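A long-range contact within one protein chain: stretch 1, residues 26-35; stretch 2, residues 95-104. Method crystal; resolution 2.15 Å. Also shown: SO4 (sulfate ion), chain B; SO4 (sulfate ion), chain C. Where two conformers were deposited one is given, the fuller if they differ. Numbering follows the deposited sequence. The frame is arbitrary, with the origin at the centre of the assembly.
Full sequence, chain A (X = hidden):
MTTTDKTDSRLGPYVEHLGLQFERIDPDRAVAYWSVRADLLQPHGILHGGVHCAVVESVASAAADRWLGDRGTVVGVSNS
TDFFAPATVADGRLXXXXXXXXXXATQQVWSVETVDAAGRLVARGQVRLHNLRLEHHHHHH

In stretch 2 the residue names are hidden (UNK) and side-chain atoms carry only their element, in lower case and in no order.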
ATOM      1  N   ASP A  26      21.044  -7.192  12.568  1.00 57.04           N
ATOM      2  CA  ASP A  26      22.019  -7.632  11.588  1.00 51.82           C
ATOM      3  C   ASP A  26      21.730  -6.991  10.243  1.00 57.29           C
ATOM      4  O   ASP A  26      20.652  -6.434  10.024  1.00 56.09           O
ATOM      5  CB  ASP A  26      21.994  -9.157  11.482  1.00 55.66           C
ATOM      6  CG  ASP A  26      22.204  -9.829  12.823  1.00 70.36           C
ATOM      7  OD1 ASP A  26      22.695  -9.146  13.753  1.00 70.34           O
ATOM      8  OD2 ASP A  26      21.882 -11.034  12.947  1.00 77.49           O
ATOM      9  N   PRO A  27      22.691  -7.030   9.309  1.00 57.95           N
ATOM     10  CA  PRO A  27      22.416  -6.521   7.955  1.00 53.55           C
ATOM     11  C   PRO A  27      21.301  -7.276   7.231  1.00 54.84           C
ATOM     12  O   PRO A  27      20.884  -6.846   6.148  1.00 55.30           O
ATOM     13  CB  PRO A  27      23.756  -6.694   7.232  1.00 56.15           C
ATOM     14  CG  PRO A  27      24.772  -6.799   8.318  1.00 54.95           C
ATOM     15  CD  PRO A  27      24.088  -7.470   9.458  1.00 57.59           C
ATOM     16  N   ASP A  28      20.806  -8.376   7.786  1.00 57.36           N
ATOM     17  CA  ASP A  28      19.816  -9.184   7.101  1.00 59.76           C
ATOM     18  C   ASP A  28      18.586  -9.492   7.953  1.00 53.80           C
ATOM     19  O   ASP A  28      17.710 -10.237   7.497  1.00 54.14           O
ATOM     20  CB  ASP A  28      20.466 -10.488   6.623  1.00 61.10           C
ATOM     21  CG  ASP A  28      20.971 -11.333   7.773  1.00 78.54           C
ATOM     22  OD1 ASP A  28      21.087 -10.797   8.900  1.00 72.50           O
ATOM     23  OD2 ASP A  28      21.253 -12.531   7.555  1.00 87.45           O
ATOM     24  N   ARG A  29      18.483  -8.924   9.153  0.59 53.89           N
ATOM     25  CA  ARG A  29      17.401  -9.229  10.077  0.59 52.50           C
ATOM     26  C   ARG A  29      17.540  -8.351  11.311  0.59 53.16           C
ATOM     27  O   ARG A  29      18.650  -8.148  11.805  0.59 52.23           O
ATOM     28  CB  ARG A  29      17.424 -10.709  10.481  0.59 58.50           C
ATOM     29  CG  ARG A  29      16.456 -11.085  11.600  0.59 58.66           C
ATOM     30  CD  ARG A  29      16.253 -12.602  11.649  0.59 62.63           C
ATOM     31  NE  ARG A  29      17.514 -13.315  11.455  0.59 68.71           N
ATOM     32  CZ  ARG A  29      18.289 -13.762  12.439  0.59 70.00           C
ATOM     33  NH1 ARG A  29      19.425 -14.392  12.162  0.59 68.96           N
ATOM     34  NH2 ARG A  29      17.925 -13.589  13.703  0.59 67.82           N
ATOM     35  N   ALA A  30      16.417  -7.842  11.801  1.00 43.33           N
ATOM     36  CA  ALA A  30      16.357  -7.146  13.075  1.00 46.20           C
ATOM     37  C   ALA A  30      15.149  -7.669  13.840  1.00 51.90           C
ATOM     38  O   ALA A  30      14.112  -7.949  13.235  1.00 50.72           O
ATOM     39  CB  ALA A  30      16.266  -5.627  12.895  1.00 48.66           C
ATOM     40  N   VAL A  31      15.292  -7.825  15.162  1.00 47.98           N
ATOM     41  CA  VAL A  31      14.262  -8.413  16.022  1.00 46.16           C
ATOM     42  C   VAL A  31      14.132  -7.558  17.272  1.00 51.01           C
ATOM     43  O   VAL A  31      15.130  -7.292  17.951  1.00 52.33           O
ATOM     44  CB  VAL A  31      14.599  -9.862  16.427  1.00 54.84           C
ATOM     45  CG1 VAL A  31      13.544 -10.391  17.396  1.00 50.84           C
ATOM     46  CG2 VAL A  31      14.738 -10.767  15.212  1.00 43.14           C
ATOM     47  N   ALA A  32      12.910  -7.139  17.592  1.00 39.52           N
ATOM     48  CA  ALA A  32      12.675  -6.357  18.797  1.00 46.45           C
ATOM     49  C   ALA A  32      11.455  -6.883  19.534  1.00 55.70           C
ATOM     50  O   ALA A  32      10.493  -7.351  18.915  1.00 53.58           O
ATOM     51  CB  ALA A  32      12.481  -4.870  18.484  1.00 44.36           C
ATOM     52  N   TYR A  33      11.509  -6.801  20.859  1.00 54.26           N
ATOM     53  CA  TYR A  33      10.404  -7.167  21.726  1.00 53.66           C
ATOM     54  C   TYR A  33       9.789  -5.897  22.284  1.00 54.38           C
ATOM     55  O   TYR A  33      10.473  -4.884  22.449  1.00 59.39           O
ATOM     56  CB  TYR A  33      10.861  -8.063  22.886  1.00 59.37           C
ATOM     57  CG  TYR A  33      11.576  -9.324  22.458  1.00 62.54           C
ATOM     58  CD1 TYR A  33      10.875 -10.384  21.898  1.00 65.09           C
ATOM     59  CD2 TYR A  33      12.952  -9.460  22.621  1.00 69.16           C
ATOM     60  CE1 TYR A  33      11.517 -11.549  21.503  1.00 61.70           C
ATOM     61  CE2 TYR A  33      13.607 -10.624  22.231  1.00 65.09           C
ATOM     62  CZ  TYR A  33      12.881 -11.663  21.672  1.00 74.79           C
ATOM     63  OH  TYR A  33      13.513 -12.819  21.283  1.00 72.28           O
ATOM     64  N   TRP A  34       8.498  -5.963  22.578  1.00 43.58           N
ATOM     65  CA  TRP A  34       7.777  -4.843  23.171  1.00 47.57           C
ATOM     66  C   TRP A  34       6.431  -5.364  23.663  1.00 52.16           C
ATOM     67  O   TRP A  34       6.069  -6.522  23.436  1.00 53.30           O
ATOM     68  CB  TRP A  34       7.603  -3.700  22.173  1.00 48.83           C
ATOM     69  CG  TRP A  34       6.890  -4.093  20.910  1.00 45.26           C
ATOM     70  CD1 TRP A  34       7.344  -4.938  19.932  1.00 40.14           C
ATOM     71  CD2 TRP A  34       5.600  -3.632  20.476  1.00 38.17           C
ATOM     72  NE1 TRP A  34       6.411  -5.029  18.920  1.00 40.41           N
ATOM     73  CE2 TRP A  34       5.333  -4.243  19.235  1.00 39.58           C
ATOM     74  CE3 TRP A  34       4.651  -2.755  21.016  1.00 44.30           C
ATOM     75  CZ2 TRP A  34       4.162  -4.001  18.523  1.00 36.80           C
ATOM     76  CZ3 TRP A  34       3.493  -2.514  20.308  1.00 46.17           C
ATOM     77  CH2 TRP A  34       3.261  -3.132  19.070  1.00 45.61           C
ATOM     78  N   SER A  35       5.687  -4.489  24.328  1.00 51.99           N
ATOM     79  CA  SER A  35       4.431  -4.870  24.945  1.00 57.43           C
ATOM     80  C   SER A  35       3.407  -3.761  24.777  1.00 56.46           C
ATOM     81  O   SER A  35       3.757  -2.582  24.721  1.00 53.09           O
ATOM     82  CB  SER A  35       4.608  -5.164  26.432  1.00 59.02           C
ATOM     83  OG  SER A  35       3.335  -5.321  27.037  1.00 81.25           O
ATOM     84  N   UNK A  95       6.726  -9.713  19.426  1.00 47.44           N
ATOM     85  CA  UNK A  95       8.027  -9.825  18.776  1.00 47.73           C
ATOM     86  C   UNK A  95       7.911  -9.355  17.332  1.00 50.79           C
ATOM     87  O   UNK A  95       7.150  -9.939  16.550  1.00 50.81           O
ATOM     88  c   UNK A  95       9.912 -11.351  18.170  1.00 49.10           C
ATOM     89  c   UNK A  95       8.534 -11.269  18.800  1.00 49.85           C
ATOM     90  o   UNK A  95       8.602 -11.735  20.151  1.00 52.22           O
ATOM     91  N   UNK A  96       8.683  -8.330  16.963  1.00 41.92           N
ATOM     92  CA  UNK A  96       8.658  -7.781  15.608  1.00 42.45           C
ATOM     93  C   UNK A  96       9.947  -8.105  14.872  1.00 45.48           C
ATOM     94  O   UNK A  96      11.041  -7.750  15.332  1.00 46.96           O
ATOM     95  o   UNK A  96       7.196  -5.999  16.266  1.00 42.29           O
ATOM     96  c   UNK A  96       8.432  -6.274  15.633  1.00 41.57           C
ATOM     97  N   UNK A  97       9.815  -8.733  13.708  1.00 45.16           N
ATOM     98  CA  UNK A  97      10.961  -9.205  12.939  1.00 42.41           C
ATOM     99  C   UNK A  97      10.926  -8.596  11.548  1.00 49.86           C
ATOM    100  O   UNK A  97       9.948  -8.776  10.812  1.00 47.68           O
ATOM    101  o   UNK A  97      10.984 -11.247  14.190  1.00 48.92           O
ATOM    102  c   UNK A  97      10.951 -10.727  12.859  1.00 46.33           C
ATOM    103  c   UNK A  97      12.139 -11.228  12.069  1.00 45.90           C
ATOM    104  N   UNK A  98      11.987  -7.876  11.196  1.00 39.16           N
ATOM    105  CA  UNK A  98      12.138  -7.275   9.882  1.00 33.89           C
ATOM    106  C   UNK A  98      12.997  -8.175   9.009  1.00 45.27           C
ATOM    107  O   UNK A  98      14.128  -8.519   9.384  1.00 46.73           O
ATOM    108  c   UNK A  98      12.774  -5.886   9.998  1.00 47.99           C
ATOM    109  N   UNK A  99      12.469  -8.543   7.843  1.00 39.18           N
ATOM    110  CA  UNK A  99      13.231  -9.342   6.900  1.00 38.04           C
ATOM    111  C   UNK A  99      13.363  -8.619   5.574  1.00 45.34           C
ATOM    112  O   UNK A  99      12.445  -7.905   5.155  1.00 43.27           O
ATOM    113  c   UNK A  99      12.586 -10.704   6.657  1.00 45.78           C
ATOM    114  c   UNK A  99      11.835 -12.903   7.598  1.00 53.14           C
ATOM    115  c   UNK A  99      12.565 -11.588   7.896  1.00 58.31           C
ATOM    116  c   UNK A  99      13.999 -11.816   8.373  1.00 56.37           C
ATOM    117  N   UNK A 100      14.489  -8.795   4.883  1.00 47.20           N
ATOM    118  CA  UNK A 100      14.725  -8.020   3.667  1.00 48.05           C
ATOM    119  C   UNK A 100      13.893  -8.564   2.526  1.00 46.88           C
ATOM    120  O   UNK A 100      13.741  -9.776   2.368  1.00 46.93           O
ATOM    121  c   UNK A 100      16.510  -9.572   3.974  1.00 53.07           C
ATOM    122  c   UNK A 100      16.227  -8.208   3.409  1.00 48.35           C
ATOM    123  c   UNK A 100      15.586  -9.745   5.159  1.00 46.50           C
ATOM    124  N   UNK A 101      13.333  -7.650   1.742  1.00 38.70           N
ATOM    125  CA  UNK A 101      12.690  -7.993   0.487  1.00 40.53           C
ATOM    126  C   UNK A 101      13.564  -7.607  -0.695  1.00 43.58           C
ATOM    127  O   UNK A 101      13.751  -8.405  -1.611  1.00 43.01           O
ATOM    128  c   UNK A 101      11.302  -7.323   0.380  1.00 34.59           C
ATOM    129  c   UNK A 101      10.740  -7.534  -1.017  1.00 37.76           C
ATOM    130  c   UNK A 101      10.346  -7.842   1.458  1.00 32.49           C
ATOM    131  N   UNK A 102      14.100  -6.386  -0.671  1.00 36.28           N
ATOM    132  CA  UNK A 102      14.982  -5.875  -1.723  1.00 39.44           C
ATOM    133  C   UNK A 102      15.959  -4.889  -1.105  1.00 46.11           C
ATOM    134  O   UNK A 102      15.547  -4.019  -0.335  1.00 37.93           O
ATOM    135  c   UNK A 102      15.407  -3.093  -3.735  1.00 43.71           C
ATOM    136  c   UNK A 102      14.171  -5.190  -2.820  1.00 40.20           C
ATOM    137  c   UNK A 102      16.099  -3.948  -5.635  1.00 46.72           C
ATOM    138  n   UNK A 102      15.428  -4.884  -4.987  1.00 52.29           N
ATOM    139  n   UNK A 102      16.101  -2.852  -4.898  1.00 48.09           N
ATOM    140  c   UNK A 102      14.986  -4.381  -3.782  1.00 45.39           C
ATOM    141  N   UNK A 103      17.241  -5.028  -1.440  1.00 45.87           N
ATOM    142  CA  UNK A 103      18.292  -4.152  -0.921  1.00 49.25           C
ATOM    143  C   UNK A 103      19.213  -3.839  -2.093  1.00 47.04           C
ATOM    144  O   UNK A 103      20.042  -4.668  -2.474  1.00 48.91           O
ATOM    145  c   UNK A 103      18.193  -4.970   1.490  1.00 43.01           C
ATOM    146  n   UNK A 103      19.247  -7.157   1.953  1.00 44.91           N
ATOM    147  c   UNK A 103      18.873  -5.865   2.525  1.00 49.62           C
ATOM    148  n   UNK A 103      20.205  -7.964   3.890  1.00 53.15           N
ATOM    149  n   UNK A 103      20.181  -9.254   2.000  1.00 55.33           N
ATOM    150  c   UNK A 103      19.874  -8.124   2.617  1.00 49.69           C
ATOM    151  c   UNK A 103      19.041  -4.811   0.233  1.00 51.96           C
ATOM    152  N   UNK A 104      19.038  -2.662  -2.686  1.00 45.87           N
ATOM    153  CA  UNK A 104      19.800  -2.310  -3.873  1.00 38.58           C
ATOM    154  C   UNK A 104      20.589  -1.020  -3.752  1.00 50.91           C
ATOM    155  O   UNK A 104      20.922  -0.579  -2.645  1.00 47.46           O
TER
HETATM  156  S   SO4 B 301      18.373  -8.625  -1.194  1.00 92.35           S
HETATM  157  O1  SO4 B 301      19.821  -8.699  -0.950  1.00 83.28           O
HETATM  158  O2  SO4 B 301      18.074  -7.712  -2.300  1.00 63.01           O
HETATM  159  O3  SO4 B 301      17.882  -9.962  -1.524  1.00 83.17           O
HETATM  160  O4  SO4 B 301      17.675  -8.128  -0.010  1.00 60.14           O
HETATM  161  S   SO4 C 302      17.722  -0.088  -6.609  1.00 61.86           S
HETATM  162  O1  SO4 C 302      18.427  -1.298  -7.041  1.00 67.94           O
HETATM  163  O2  SO4 C 302      18.558   1.104  -6.787  1.00 50.32           O
HETATM  164  O3  SO4 C 302      16.501   0.047  -7.393  1.00 52.57           O
HETATM  165  O4  SO4 C 302      17.401  -0.192  -5.188  1.00 56.42           O

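Position 95 carries three side-chain atoms, a carbon bearing one oxygen and one carbon. The oxygen approaches the edge of the Y33 ring, near its plane, and the branch carbon lies against V31. A beta-branched side chain with one hydroxyl is threonine, T95: OG1 sits 3.2 Å from Y33 CD1, and CG2 lies 3.8 Å from V31 CG1. Its backbone makes a non-hydrogen-bonded pair with Y33.

Position 96 has one carbon and then one oxygen, the shortest hydroxyl side chain, so it is serine, S96. Its OG accepts a hydrogen bond from W34 NE1 at 2.9 Å, at the edge of the indole. A small polar group on this buried face thus gives the indole nitrogen a partner. The backbone pairs closely with A32: S96 N to A32 O is 2.8 Å, and A32 N to S96 O is 3.0 Å.

Position 97 again shows a carbon carrying one oxygen and one carbon, with the oxygen near V31 and the carbon near R29. It is threonine, T97, whose OG1 is 3.9 Å from V31 CG2 and whose CG2 is 4.3 Å from R29 CG. It shares a face with T95, V31 and Y33.

Position 98 has a single side-chain carbon, which identifies alanine, A98. It is buried on the face of A30, A32 and S96. Its N donates to A30 O at 2.9 Å, while the return bond from A30 N to A98 O, at 3.4 Å, is weak.

Position 99 has four carbons forked at the second, the pattern of leucine, L99. The residue is exposed, but the end of its side chain comes nearer to stretch 1, with CD2 4.1 Å from R29 CD.

Position 100 has three carbons closing a ring onto the backbone N, hence proline, P100. Without an amide hydrogen it cannot continue the donor pattern; its CD instead packs 3.2 Å from D28 O.

Position 101 has one carbon carrying two others, three in all and no oxygen: valine, V101. The chain turns a corner here, and the side chain is out of reach of stretch 1.

Position 102 has one carbon and then a five-membered ring of three carbons and two nitrogens, which is histidine, H102. It misses stretch 1, but NE2 donates to O4 of the chain C sulfate at 3.0 Å.

Position 103 runs through three carbons and a nitrogen to a carbon bearing two more nitrogens: arginine, R103. NH1 makes a weak hydrogen bond to P27 O at 2.6 Å, while NE and NH2 hold the chain B sulfate.

Position 104 has no side chain and is glycine, G104. An ideal CB would clash with O1 of the chain C sulfate.

The contact is an antiparallel ladder. Paired amides set the register, small residues occupy the buried face with one serine serving the tryptophan, and threonines line the other face beside V31 and Y33. Beyond the corner, R103 reaches back to the turn preceding the first strand.

Stretch 2 (95-104) TSTALPVHRG
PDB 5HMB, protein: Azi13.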